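Local coordinates for protein NRPS (Penicillium fellutanum, PDB 6NKI) that binds NADPH dihydro-nicotinamide-adenine-dinucleotide phosphate in a Rossmann-type domain of the male sterility protein family, probably as part of a nonribosomal peptide synthetase, at residues A[272-277]-A[311-316]; A[35-40]-A[278-283]; A[236-241]-A[396-401]; A[167-172]-A[380-385]. All coordinates share one frame; numbering follows the deposited sequence.

From the N terminus, helix 32-43 comes first; its partner in contact 2 (35-40 with 278-283) is helix 276-288, far along the chain. Within that loop the chain opens contact 4 at 167-172, contact 3 at 236-241 and contact 1 at 272-277, so contact 2 crosses all three. Contact 1 closes next, at 311-316, and is nested inside both contact 4 (closed at 380-385) and contact 3 (closed at 396-401); these last two cross each other. Contacts 1 and 2 share helix 276-288, and Phe-272 joins contact 1 to contact 4. Together they tie the parallel Rossmann sheet and its first helix to the small mixed sheet and to helix 389-410.

Contact 1: residues A[272-277]-A[311-316]; sequences FVAAVD and VSIGDG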
loop_
_atom_site.group_PDB
_atom_site.type_symbol
_atom_site.label_atom_id
_atom_site.label_comp_id
_atom_site.label_asym_id
_atom_site.label_seq_id
_atom_site.Cartn_x
_atom_site.Cartn_y
_atom_site.Cartn_z
ATOM N N PHE A 272 6.083 -12.424 8.036
ATOM C CA PHE A 272 5.884 -12.080 6.625
ATOM C C PHE A 272 4.400 -12.125 6.289
ATOM O O PHE A 272 3.844 -13.196 6.038
ATOM C CB PHE A 272 6.670 -13.013 5.708
ATOM C CG PHE A 272 8.168 -12.848 5.797
ATOM C CD1 PHE A 272 8.800 -11.758 5.188
ATOM C CD2 PHE A 272 8.951 -13.804 6.444
ATOM C CE1 PHE A 272 10.165 -11.605 5.259
ATOM C CE2 PHE A 272 10.327 -13.655 6.509
ATOM C CZ PHE A 272 10.929 -12.541 5.917
ATOM N N VAL A 273 3.769 -10.960 6.218
ATOM C CA VAL A 273 2.363 -10.866 5.847
ATOM C C VAL A 273 2.133 -9.604 4.993
ATOM O O VAL A 273 2.792 -8.570 5.176
ATOM C CB VAL A 273 1.483 -10.919 7.127
ATOM C CG1 VAL A 273 1.814 -9.769 8.037
ATOM C CG2 VAL A 273 0.018 -10.871 6.807
ATOM N N ALA A 274 1.188 -9.709 4.054
ATOM C CA ALA A 274 0.949 -8.678 3.050
ATOM C C ALA A 274 -0.512 -8.694 2.628
ATOM O O ALA A 274 -1.179 -9.727 2.681
ATOM C CB ALA A 274 1.837 -8.846 1.813
ATOM N N ALA A 275 -1.025 -7.534 2.277
ATOM C CA ALA A 275 -2.364 -7.563 1.749
ATOM C C ALA A 275 -2.298 -8.197 0.369
ATOM O O ALA A 275 -1.256 -8.176 -0.293
ATOM C CB ALA A 275 -2.966 -6.166 1.683
ATOM N N VAL A 276 -3.360 -8.939 0.068
ATOM C CA VAL A 276 -3.472 -9.762 -1.165
ATOM C C VAL A 276 -3.470 -8.894 -2.417
ATOM O O VAL A 276 -2.718 -9.215 -3.325
ATOM C CB VAL A 276 -4.703 -10.678 -1.104
ATOM C CG1 VAL A 276 -4.471 -11.826 -0.150
ATOM C CG2 VAL A 276 -5.954 -9.916 -0.725
ATOM N N ASP A 277 -4.187 -7.776 -2.410
ATOM C CA ASP A 277 -4.267 -6.933 -3.630
ATOM C C ASP A 277 -2.882 -6.421 -4.028
ATOM O O ASP A 277 -2.629 -6.327 -5.218
ATOM C CB ASP A 277 -5.362 -5.869 -3.542
ATOM C CG ASP A 277 -5.194 -4.868 -2.415
ATOM O OD1 ASP A 277 -4.262 -5.017 -1.624
ATOM O OD2 ASP A 277 -6.005 -3.947 -2.347
ATOM N N VAL A 311 11.215 -12.030 -7.322
ATOM C CA VAL A 311 10.953 -11.007 -6.317
ATOM C C VAL A 311 10.400 -11.666 -5.057
ATOM O O VAL A 311 9.435 -12.439 -5.115
ATOM C CB VAL A 311 10.017 -9.904 -6.849
ATOM C CG1 VAL A 311 10.723 -9.100 -7.945
ATOM C CG2 VAL A 311 8.743 -10.485 -7.383
ATOM N N SER A 312 11.032 -11.382 -3.927
ATOM C CA SER A 312 10.541 -11.798 -2.625
ATOM C C SER A 312 9.710 -10.679 -1.998
ATOM O O SER A 312 9.963 -9.493 -2.212
ATOM C CB SER A 312 11.706 -12.182 -1.715
ATOM O OG SER A 312 12.391 -13.325 -2.209
ATOM N N ILE A 313 8.702 -11.076 -1.242
ATOM C CA ILE A 313 7.809 -10.152 -0.562
ATOM C C ILE A 313 8.223 -10.118 0.907
ATOM O O ILE A 313 7.752 -10.917 1.728
ATOM C CB ILE A 313 6.355 -10.585 -0.720
ATOM C CG1 ILE A 313 6.075 -10.902 -2.176
ATOM C CG2 ILE A 313 5.413 -9.457 -0.274
ATOM C CD1 ILE A 313 6.150 -9.702 -3.048
ATOM N N GLY A 314 9.125 -9.203 1.254
ATOM C CA GLY A 314 9.499 -8.988 2.642
ATOM C C GLY A 314 8.451 -8.318 3.515
ATOM O O GLY A 314 8.716 -8.137 4.707
ATOM N N ASP A 315 7.269 -7.977 2.972
ATOM C CA ASP A 315 6.290 -7.181 3.711
ATOM C C ASP A 315 5.905 -7.836 5.042
ATOM O O ASP A 315 5.691 -9.049 5.127
ATOM C CB ASP A 315 4.998 -6.950 2.896
ATOM C CG ASP A 315 5.179 -6.042 1.659
ATOM O OD1 ASP A 315 6.299 -5.531 1.425
ATOM O OD2 ASP A 315 4.135 -5.741 1.011
ATOM N N GLY A 316 5.779 -7.023 6.084
ATOM C CA GLY A 316 5.276 -7.615 7.320
ATOM C C GLY A 316 5.529 -6.740 8.542
ATOM O O GLY A 316 5.690 -5.526 8.434
#
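Phe-272 and Gly-316 face each other as an antiparallel, non-hydrogen-bonded pair, their CA atoms 4.6 Å apart. Phe-272 CG sits beside its own backbone N, anti to the carbonyl carbon (chi1 -68°), and CD1 beyond it lies 3.7 Å from both Ile-313 O and Gly-314 O, while CE1 approaches Gly-314 CA at 3.8 Å. The two carbonyl oxygens come at the ring obliquely, whereas Gly-314 C sits in plane at the ring edge. The ring thus packs along the backbone of residues 313-315, just before the short strand 316-318.

One backbone bond joins the segments: Val-273 N to Asp-315 O, 2.9 Å, weak because the angle at the hydrogen is only 127°. The same Asp-315 O also receives a CA-H...O contact from Phe-272. On the far side of the strand from Val-273, Ala-274 CB rests against Asp-315 CB at 3.8 Å and Ile-313 CG2 at 4.2 Å. The carboxylate of Asp-315 finds its partner elsewhere, OD2 bonding to Ser-390 OG of the second subunit.

Strand 270-275 is the middle strand of the mixed sheet, flanked by 233-235 and 316-318. Val-273 packs on Phe-233 and Ile-235, while Ala-274 and Ile-313 both lean on Val-279 of helix 276-288.

Contact 2: residues A[35-40]-A[278-283]; sequences THILHQ and WVASLI
A helix-helix crossing brings Ile-37 and Gln-40 of helix 32-43 against Ala-280 and Ile-283 of helix 276-288. The short axes approach to 9.0 Å and cross at -57°, and Ala-280 lies near the crossing, where its small methyl lets the backbones come close. The CB of Ala-280 is 4.3 Å from Ile-37 CG1, and His-36 CB lies near the same methyl, although the imidazole itself leads away and bonds through ND1 to Phe-32 O.

At one side of this methyl the two isoleucines cross at about a right angle, meeting through CD1 of Ile-37 and CD1 of Ile-283 at 4.0 Å. Helix 32-43 is the first helix of the Rossmann fold: it connects the parallel strands 22-27 and 47-54 as a beta-alpha-beta crossover, and the Ile-37 side chain stands about 7 Å from the bound NADPH. Its partner, helix 276-288, starts directly after strand 270-275, so the crossing attaches the mixed sheet's helix to the nucleotide-binding unit.

Gln-40 reaches across from the other side of Ala-280. Its chain is extended beyond CG (chi2 179°), placing CD 3.8 Å from Ala-280 CB; NE2 is 3.6 Å from the same Ala-280 CB and bonds to Asp-277 O. The other amide atom, OE1, lies 2.9 Å from Ser-281 N, but the angle is too poor for a hydrogen bond. Beyond these residues, Ser-281 packs on Gln-397 and Leu-282 on Asn-393, both of the second subunit.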
loop_
_atom_site.group_PDB
_atom_site.type_symbol
_atom_site.label_atom_id
_atom_site.label_comp_id
_atom_site.label_asym_id
_atom_site.label_seq_id
_atom_site.Cartn_x
_atom_site.Cartn_y
_atom_site.Cartn_z
ATOM N N THR A 35 -8.159 -15.774 -6.630
ATOM C CA THR A 35 -9.374 -15.041 -6.963
ATOM C C THR A 35 -9.099 -13.548 -7.112
ATOM O O THR A 35 -9.814 -12.860 -7.857
ATOM C CB THR A 35 -10.469 -15.281 -5.919
ATOM O OG1 THR A 35 -11.696 -14.706 -6.389
ATOM C CG2 THR A 35 -10.104 -14.675 -4.543
ATOM N N HIS A 36 -8.068 -13.030 -6.429
ATOM C CA HIS A 36 -7.753 -11.611 -6.570
ATOM C C HIS A 36 -6.968 -11.332 -7.842
ATOM O O HIS A 36 -7.180 -10.293 -8.496
ATOM C CB HIS A 36 -6.994 -11.084 -5.344
ATOM C CG HIS A 36 -7.865 -10.910 -4.141
ATOM N ND1 HIS A 36 -7.969 -11.862 -3.146
ATOM C CD2 HIS A 36 -8.718 -9.915 -3.800
ATOM C CE1 HIS A 36 -8.831 -11.452 -2.235
ATOM N NE2 HIS A 36 -9.301 -10.276 -2.610
ATOM N N ILE A 37 -6.056 -12.245 -8.199
ATOM C CA ILE A 37 -5.449 -12.174 -9.518
ATOM C C ILE A 37 -6.542 -12.182 -10.574
ATOM O O ILE A 37 -6.545 -11.350 -11.487
ATOM C CB ILE A 37 -4.451 -13.320 -9.715
ATOM C CG1 ILE A 37 -3.377 -13.271 -8.632
ATOM C CG2 ILE A 37 -3.818 -13.248 -11.114
ATOM C CD1 ILE A 37 -2.524 -14.534 -8.598
ATOM N N LEU A 38 -7.531 -13.057 -10.407
ATOM C CA LEU A 38 -8.634 -13.115 -11.358
ATOM C C LEU A 38 -9.334 -11.760 -11.454
ATOM O O LEU A 38 -9.396 -11.156 -12.532
ATOM C CB LEU A 38 -9.602 -14.240 -10.966
ATOM C CG LEU A 38 -10.725 -14.434 -11.980
ATOM C CD1 LEU A 38 -10.116 -14.862 -13.292
ATOM C CD2 LEU A 38 -11.818 -15.380 -11.528
ATOM N N HIS A 39 -9.832 -11.265 -10.316
ATOM C CA HIS A 39 -10.431 -9.928 -10.214
ATOM C C HIS A 39 -9.629 -8.868 -10.967
ATOM O O HIS A 39 -10.174 -8.126 -11.798
ATOM C CB HIS A 39 -10.529 -9.556 -8.747
ATOM C CG HIS A 39 -11.192 -8.247 -8.503
ATOM N ND1 HIS A 39 -10.935 -7.488 -7.385
ATOM C CD2 HIS A 39 -12.132 -7.580 -9.210
ATOM C CE1 HIS A 39 -11.665 -6.392 -7.433
ATOM N NE2 HIS A 39 -12.406 -6.427 -8.526
ATOM N N GLN A 40 -8.319 -8.799 -10.713
ATOM C CA GLN A 40 -7.580 -7.676 -11.266
ATOM C C GLN A 40 -7.273 -7.856 -12.747
ATOM O O GLN A 40 -7.129 -6.863 -13.464
ATOM C CB GLN A 40 -6.308 -7.426 -10.462
ATOM C CG GLN A 40 -6.561 -6.958 -9.048
ATOM C CD GLN A 40 -5.280 -6.747 -8.276
ATOM O OE1 GLN A 40 -4.188 -6.859 -8.828
ATOM N NE2 GLN A 40 -5.406 -6.498 -6.980
ATOM N N TRP A 278 -2.041 -6.061 -3.070
ATOM C CA TRP A 278 -0.699 -5.550 -3.432
ATOM C C TRP A 278 0.113 -6.626 -4.154
ATOM O O TRP A 278 0.760 -6.278 -5.134
ATOM C CB TRP A 278 0.047 -5.000 -2.211
ATOM C CG TRP A 278 -0.706 -3.961 -1.442
ATOM C CD1 TRP A 278 -1.513 -2.987 -1.950
ATOM C CD2 TRP A 278 -0.715 -3.778 -0.014
ATOM N NE1 TRP A 278 -2.034 -2.223 -0.943
ATOM C CE2 TRP A 278 -1.561 -2.684 0.257
ATOM C CE3 TRP A 278 -0.101 -4.429 1.061
ATOM C CZ2 TRP A 278 -1.809 -2.239 1.557
ATOM C CZ3 TRP A 278 -0.338 -3.979 2.341
ATOM C CH2 TRP A 278 -1.185 -2.901 2.587
ATOM N N VAL A 279 0.049 -7.884 -3.717
ATOM C CA VAL A 279 0.877 -8.899 -4.341
ATOM C C VAL A 279 0.222 -9.363 -5.637
ATOM O O VAL A 279 0.901 -9.586 -6.648
ATOM C CB VAL A 279 1.115 -10.039 -3.339
ATOM C CG1 VAL A 279 2.000 -9.570 -2.203
ATOM C CG2 VAL A 279 -0.187 -10.467 -2.753
ATOM N N ALA A 280 -1.106 -9.449 -5.631
ATOM C CA ALA A 280 -1.876 -9.607 -6.848
ATOM C C ALA A 280 -1.468 -8.574 -7.893
ATOM O O ALA A 280 -1.078 -8.927 -9.012
ATOM C CB ALA A 280 -3.366 -9.489 -6.521
ATOM N N SER A 281 -1.597 -7.283 -7.545
ATOM C CA SER A 281 -1.222 -6.192 -8.443
ATOM C C SER A 281 0.202 -6.377 -8.944
ATOM O O SER A 281 0.494 -6.198 -10.137
ATOM C CB SER A 281 -1.364 -4.833 -7.723
ATOM O OG SER A 281 -1.027 -3.699 -8.546
ATOM N N LEU A 282 1.107 -6.741 -8.034
ATOM C CA LEU A 282 2.500 -6.927 -8.409
ATOM C C LEU A 282 2.702 -8.137 -9.321
ATOM O O LEU A 282 3.700 -8.186 -10.028
ATOM C CB LEU A 282 3.372 -7.050 -7.152
ATOM C CG LEU A 282 4.874 -7.295 -7.360
ATOM C CD1 LEU A 282 5.434 -6.209 -8.269
ATOM C CD2 LEU A 282 5.651 -7.311 -6.065
ATOM N N ILE A 283 1.795 -9.116 -9.309
ATOM C CA ILE A 283 1.957 -10.265 -10.189
ATOM C C ILE A 283 1.537 -9.907 -11.603
ATOM O O ILE A 283 2.217 -10.266 -12.571
ATOM C CB ILE A 283 1.182 -11.489 -9.651
ATOM C CG1 ILE A 283 1.885 -12.093 -8.415
ATOM C CG2 ILE A 283 1.032 -12.529 -10.740
ATOM C CD1 ILE A 283 0.984 -12.918 -7.516
#

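Contact 3: residues A[236-241]-A[396-401]; sequences GPVSNA and RQAVVR
Val-238 and Arg-401 cross at about a right angle, and this crossed pair makes up much of the contact between loop 236-241 and helix 389-410. The isopropyl group of Val-238 is split between two helix residues. Its CG1, anti to the backbone N (chi1 -172°), touches Arg-401 CG at 3.8 Å, while CG2 meets Ala-398 CB at 4.2 Å, one turn earlier on the helix. One valine thereby spans two successive positions on the same helix face.

Arg-401 does not stretch away from the contact. Bends at chi2 (-60°) and chi3 (-56°) turn CD and NE off a straight course, and the guanidinium beyond them lies near Val-238. NH1 ends 4.0 Å from Val-238 CG1, and Val-238 O lies over one face of the flat group, 3.9 Å from NH1. Nearer the helix, Arg-401 CB meets Ala-241 CB at 4.0 Å, so CB and CG of the arginine each meet one loop residue, Ala-241 and Val-238 respectively. Gly-236 O comes within 4.1 Å of Ala-398 CB.

The loop follows strand 233-235, and Pro-237 packs on Val-276 and Asp-277; on its other side the helix rests Val-399 on Phe-322 and Ala-325 of helix 319-330. No hydrogen bond links the two segments. Methyl and methylene groups do the joining, and the carbonyl over the guanidinium probably adds a mild electrostatic attraction at most. Since Arg-401 is exposed and also touches a crystal neighbour, its folded tip may depend partly on the crystal.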
loop_
_atom_site.group_PDB
_atom_site.type_symbol
_atom_site.label_atom_id
_atom_site.label_comp_id
_atom_site.label_asym_id
_atom_site.label_seq_id
_atom_site.Cartn_x
_atom_site.Cartn_y
_atom_site.Cartn_z
ATOM N N GLY A 236 -6.484 -10.297 3.879
ATOM C CA GLY A 236 -7.473 -9.593 3.050
ATOM C C GLY A 236 -7.244 -8.102 2.988
ATOM O O GLY A 236 -6.797 -7.519 3.968
ATOM N N PRO A 237 -7.590 -7.451 1.866
ATOM C CA PRO A 237 -7.398 -6.014 1.719
ATOM C C PRO A 237 -8.184 -5.286 2.792
ATOM O O PRO A 237 -9.159 -5.798 3.345
ATOM C CB PRO A 237 -7.941 -5.726 0.321
ATOM C CG PRO A 237 -8.958 -6.801 0.090
ATOM C CD PRO A 237 -8.422 -8.017 0.790
ATOM N N VAL A 238 -7.725 -4.073 3.085
ATOM C CA VAL A 238 -8.348 -3.248 4.110
ATOM C C VAL A 238 -9.813 -3.007 3.777
ATOM O O VAL A 238 -10.672 -2.957 4.667
ATOM C CB VAL A 238 -7.576 -1.925 4.250
ATOM C CG1 VAL A 238 -8.099 -1.152 5.461
ATOM C CG2 VAL A 238 -6.068 -2.169 4.324
ATOM N N SER A 239 -10.075 -2.769 2.492
ATOM C CA SER A 239 -11.421 -2.395 1.984
ATOM C C SER A 239 -12.472 -3.488 2.191
ATOM O O SER A 239 -13.551 -3.161 2.689
ATOM C CB SER A 239 -11.341 -1.984 0.541
ATOM O OG SER A 239 -10.928 -3.070 -0.274
ATOM N N ASN A 240 -12.147 -4.740 1.885
ATOM C CA ASN A 240 -13.118 -5.851 2.061
ATOM C C ASN A 240 -12.401 -6.901 2.891
ATOM O O ASN A 240 -12.096 -7.971 2.363
ATOM C CB ASN A 240 -13.538 -6.474 0.731
ATOM C CG ASN A 240 -14.662 -5.721 0.055
ATOM O OD1 ASN A 240 -15.045 -4.644 0.500
ATOM N ND2 ASN A 240 -15.196 -6.280 -1.016
ATOM N N ALA A 241 -12.200 -6.589 4.169
ATOM C CA ALA A 241 -11.428 -7.483 5.046
ATOM C C ALA A 241 -12.314 -8.573 5.635
ATOM O O ALA A 241 -13.241 -8.270 6.383
ATOM C CB ALA A 241 -10.752 -6.686 6.130
ATOM N N ARG A 396 -0.589 -3.136 9.210
ATOM C CA ARG A 396 -1.162 -3.014 10.550
ATOM C C ARG A 396 -2.661 -2.788 10.517
ATOM O O ARG A 396 -3.397 -3.467 11.232
ATOM C CB ARG A 396 -0.432 -1.923 11.341
ATOM C CG ARG A 396 -1.202 -1.399 12.517
ATOM C CD ARG A 396 -0.435 -0.531 13.455
ATOM N NE ARG A 396 0.235 0.600 12.824
ATOM C CZ ARG A 396 1.561 0.773 12.801
ATOM N NH1 ARG A 396 2.390 -0.034 13.475
ATOM N NH2 ARG A 396 2.064 1.787 12.109
ATOM N N GLN A 397 -3.140 -1.895 9.672
ATOM C CA GLN A 397 -4.578 -1.723 9.605
ATOM C C GLN A 397 -5.241 -2.931 8.962
ATOM O O GLN A 397 -6.405 -3.226 9.241
ATOM C CB GLN A 397 -4.944 -0.439 8.827
ATOM C CG GLN A 397 -4.402 0.805 9.407
ATOM C CD GLN A 397 -4.889 1.055 10.820
ATOM O OE1 GLN A 397 -4.109 0.956 11.761
ATOM N NE2 GLN A 397 -6.175 1.406 10.968
ATOM N N ALA A 398 -4.534 -3.649 8.099
ATOM C CA ALA A 398 -5.164 -4.828 7.515
ATOM C C ALA A 398 -5.425 -5.890 8.584
ATOM O O ALA A 398 -6.516 -6.478 8.627
ATOM C CB ALA A 398 -4.311 -5.368 6.360
ATOM N N VAL A 399 -4.468 -6.102 9.495
ATOM C CA VAL A 399 -4.716 -7.024 10.603
ATOM C C VAL A 399 -5.754 -6.469 11.560
ATOM O O VAL A 399 -6.678 -7.192 11.956
ATOM C CB VAL A 399 -3.420 -7.435 11.323
ATOM C CG1 VAL A 399 -2.754 -6.294 11.946
ATOM C CG2 VAL A 399 -3.776 -8.397 12.443
ATOM N N VAL A 400 -5.670 -5.171 11.899
ATOM C CA VAL A 400 -6.675 -4.600 12.788
ATOM C C VAL A 400 -8.064 -4.819 12.217
ATOM O O VAL A 400 -8.997 -5.188 12.934
ATOM C CB VAL A 400 -6.415 -3.102 13.063
ATOM C CG1 VAL A 400 -7.613 -2.475 13.800
ATOM C CG2 VAL A 400 -5.178 -2.891 13.928
ATOM N N ARG A 401 -8.235 -4.572 10.927
ATOM C CA ARG A 401 -9.579 -4.686 10.374
ATOM C C ARG A 401 -10.032 -6.146 10.342
ATOM O O ARG A 401 -11.237 -6.429 10.396
ATOM C CB ARG A 401 -9.654 -4.083 8.966
ATOM C CG ARG A 401 -9.228 -2.634 8.784
ATOM C CD ARG A 401 -10.051 -1.669 9.616
ATOM N NE ARG A 401 -11.489 -1.771 9.370
ATOM C CZ ARG A 401 -12.131 -1.169 8.373
ATOM N NH1 ARG A 401 -11.462 -0.421 7.502
ATOM N NH2 ARG A 401 -13.444 -1.324 8.247
#

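Contact 4: residues A[167-172]-A[380-385]; sequences SALIPG and PLPVPI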
loop_
_atom_site.group_PDB
_atom_site.type_symbol
_atom_site.label_atom_id
_atom_site.label_comp_id
_atom_site.label_asym_id
_atom_site.label_seq_id
_atom_site.Cartn_x
_atom_site.Cartn_y
_atom_site.Cartn_z
ATOM N N SER A 167 5.897 -18.816 -5.856
ATOM C CA SER A 167 6.654 -19.768 -5.010
ATOM C C SER A 167 6.806 -19.168 -3.614
ATOM O O SER A 167 6.693 -17.950 -3.493
ATOM C CB SER A 167 7.991 -20.044 -5.625
ATOM O OG SER A 167 8.761 -20.916 -4.818
ATOM N N ALA A 168 7.025 -20.004 -2.604
ATOM C CA ALA A 168 7.196 -19.535 -1.212
ATOM C C ALA A 168 8.617 -19.012 -0.984
ATOM O O ALA A 168 9.480 -19.222 -1.839
ATOM C CB ALA A 168 6.847 -20.636 -0.249
ATOM N N LEU A 169 8.821 -18.308 0.131
ATOM C CA LEU A 169 10.146 -17.749 0.497
ATOM C C LEU A 169 11.094 -18.912 0.792
ATOM O O LEU A 169 10.637 -19.915 1.350
ATOM C CB LEU A 169 9.963 -16.842 1.714
ATOM C CG LEU A 169 8.980 -15.692 1.509
ATOM C CD1 LEU A 169 8.615 -15.044 2.831
ATOM C CD2 LEU A 169 9.553 -14.661 0.557
ATOM N N ILE A 170 12.376 -18.748 0.471
ATOM C CA ILE A 170 13.359 -19.816 0.618
ATOM C C ILE A 170 14.576 -19.224 1.319
ATOM O O ILE A 170 15.004 -18.113 0.973
ATOM C CB ILE A 170 13.735 -20.423 -0.748
ATOM C CG1 ILE A 170 12.495 -20.930 -1.497
ATOM C CG2 ILE A 170 14.749 -21.556 -0.588
ATOM C CD1 ILE A 170 11.752 -22.047 -0.801
ATOM N N PRO A 171 15.152 -19.905 2.315
ATOM C CA PRO A 171 16.394 -19.392 2.927
ATOM C C PRO A 171 17.529 -19.151 1.936
ATOM O O PRO A 171 18.215 -18.125 2.027
ATOM C CB PRO A 171 16.732 -20.472 3.965
ATOM C CG PRO A 171 15.961 -21.689 3.542
ATOM C CD PRO A 171 14.701 -21.162 2.934
ATOM N N GLY A 172 17.743 -20.058 0.991
ATOM C CA GLY A 172 18.727 -19.829 -0.046
ATOM C C GLY A 172 18.196 -18.971 -1.180
ATOM O O GLY A 172 17.728 -17.848 -0.966
ATOM N N PRO A 380 18.067 -16.574 7.831
ATOM C CA PRO A 380 18.443 -16.360 6.419
ATOM C C PRO A 380 17.392 -15.680 5.548
ATOM O O PRO A 380 17.762 -15.079 4.530
ATOM C CB PRO A 380 18.741 -17.783 5.926
ATOM C CG PRO A 380 19.206 -18.489 7.138
ATOM C CD PRO A 380 18.401 -17.937 8.276
ATOM N N LEU A 381 16.108 -15.760 5.891
ATOM C CA LEU A 381 15.052 -15.195 5.053
ATOM C C LEU A 381 15.246 -13.694 4.836
ATOM O O LEU A 381 15.974 -13.046 5.601
ATOM C CB LEU A 381 13.678 -15.490 5.664
ATOM C CG LEU A 381 13.237 -16.951 5.533
ATOM C CD1 LEU A 381 11.944 -17.198 6.269
ATOM C CD2 LEU A 381 13.076 -17.304 4.073
ATOM N N PRO A 382 14.624 -13.101 3.803
ATOM C CA PRO A 382 14.923 -11.707 3.430
ATOM C C PRO A 382 14.255 -10.687 4.346
ATOM O O PRO A 382 13.447 -9.861 3.908
ATOM C CB PRO A 382 14.369 -11.628 2.000
ATOM C CG PRO A 382 13.195 -12.527 2.033
ATOM C CD PRO A 382 13.629 -13.694 2.892
ATOM N N VAL A 383 14.600 -10.725 5.627
ATOM C CA VAL A 383 13.948 -9.801 6.561
ATOM C C VAL A 383 14.373 -8.371 6.221
ATOM O O VAL A 383 15.583 -8.099 6.100
ATOM C CB VAL A 383 14.280 -10.177 8.019
ATOM C CG1 VAL A 383 15.772 -10.031 8.320
ATOM C CG2 VAL A 383 13.444 -9.373 8.995
ATOM N N PRO A 384 13.434 -7.457 5.979
ATOM C CA PRO A 384 13.803 -6.080 5.603
ATOM C C PRO A 384 14.487 -5.343 6.737
ATOM O O PRO A 384 13.911 -5.149 7.808
ATOM C CB PRO A 384 12.460 -5.435 5.239
ATOM C CG PRO A 384 11.440 -6.266 5.885
ATOM C CD PRO A 384 11.984 -7.668 5.877
ATOM N N ILE A 385 15.739 -4.939 6.487
ATOM C CA ILE A 385 16.502 -4.118 7.423
ATOM C C ILE A 385 15.735 -2.850 7.771
ATOM O O ILE A 385 15.734 -2.396 8.923
ATOM C CB ILE A 385 17.889 -3.811 6.824
ATOM C CG1 ILE A 385 18.742 -2.982 7.787
ATOM C CG2 ILE A 385 17.765 -3.162 5.448
ATOM C CD1 ILE A 385 20.209 -2.893 7.380
#
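Leu-381 O accepts the backbone N-H of Val-383, N to O 2.7 Å, closing an inverse gamma turn centred on Pro-382, and the side chain of Leu-381, the turn's first residue, presses on Leu-169, Ile-170 and Pro-171. CG lies beside the backbone N, anti to the carbonyl carbon (chi1 -73°), and the two methyls it carries meet different neighbours. CD2 lies over the loop backbone, 3.7 Å from Ile-170 C and 3.8 Å from Pro-171 N, with Leu-169 CB beside it at 3.9 Å. The other methyl, CD1, reaches the ring of Phe-272.

The loop 167-172 leaves strand 162-166 in the parallel Rossmann sheet and leads toward helix 202-220. Segment 380-385 belongs to the long connection between helices 363-369 and 389-410, so the contact lays a late part of the chain over a loop of the nucleotide-binding core. Ser-167 is held within that core, its OG bonded to Glu-211 OE1.

Two further apolar pairs extend the contact on either side of Leu-381. Leu-169 CD2 approaches Pro-382 CG at 4.5 Å, while its CD1 rests on Phe-272, so both leucines share that aromatic ring from strand 270-275. In the other direction along the chains the two prolines meet, Pro-171 CB to Pro-380 CB at 3.9 Å. Pro-380 is solvent-exposed, whereas the bond from CA to CB of Ile-170 points away from segment 380-385, and its side chain packs on Leu-199 and Phe-208.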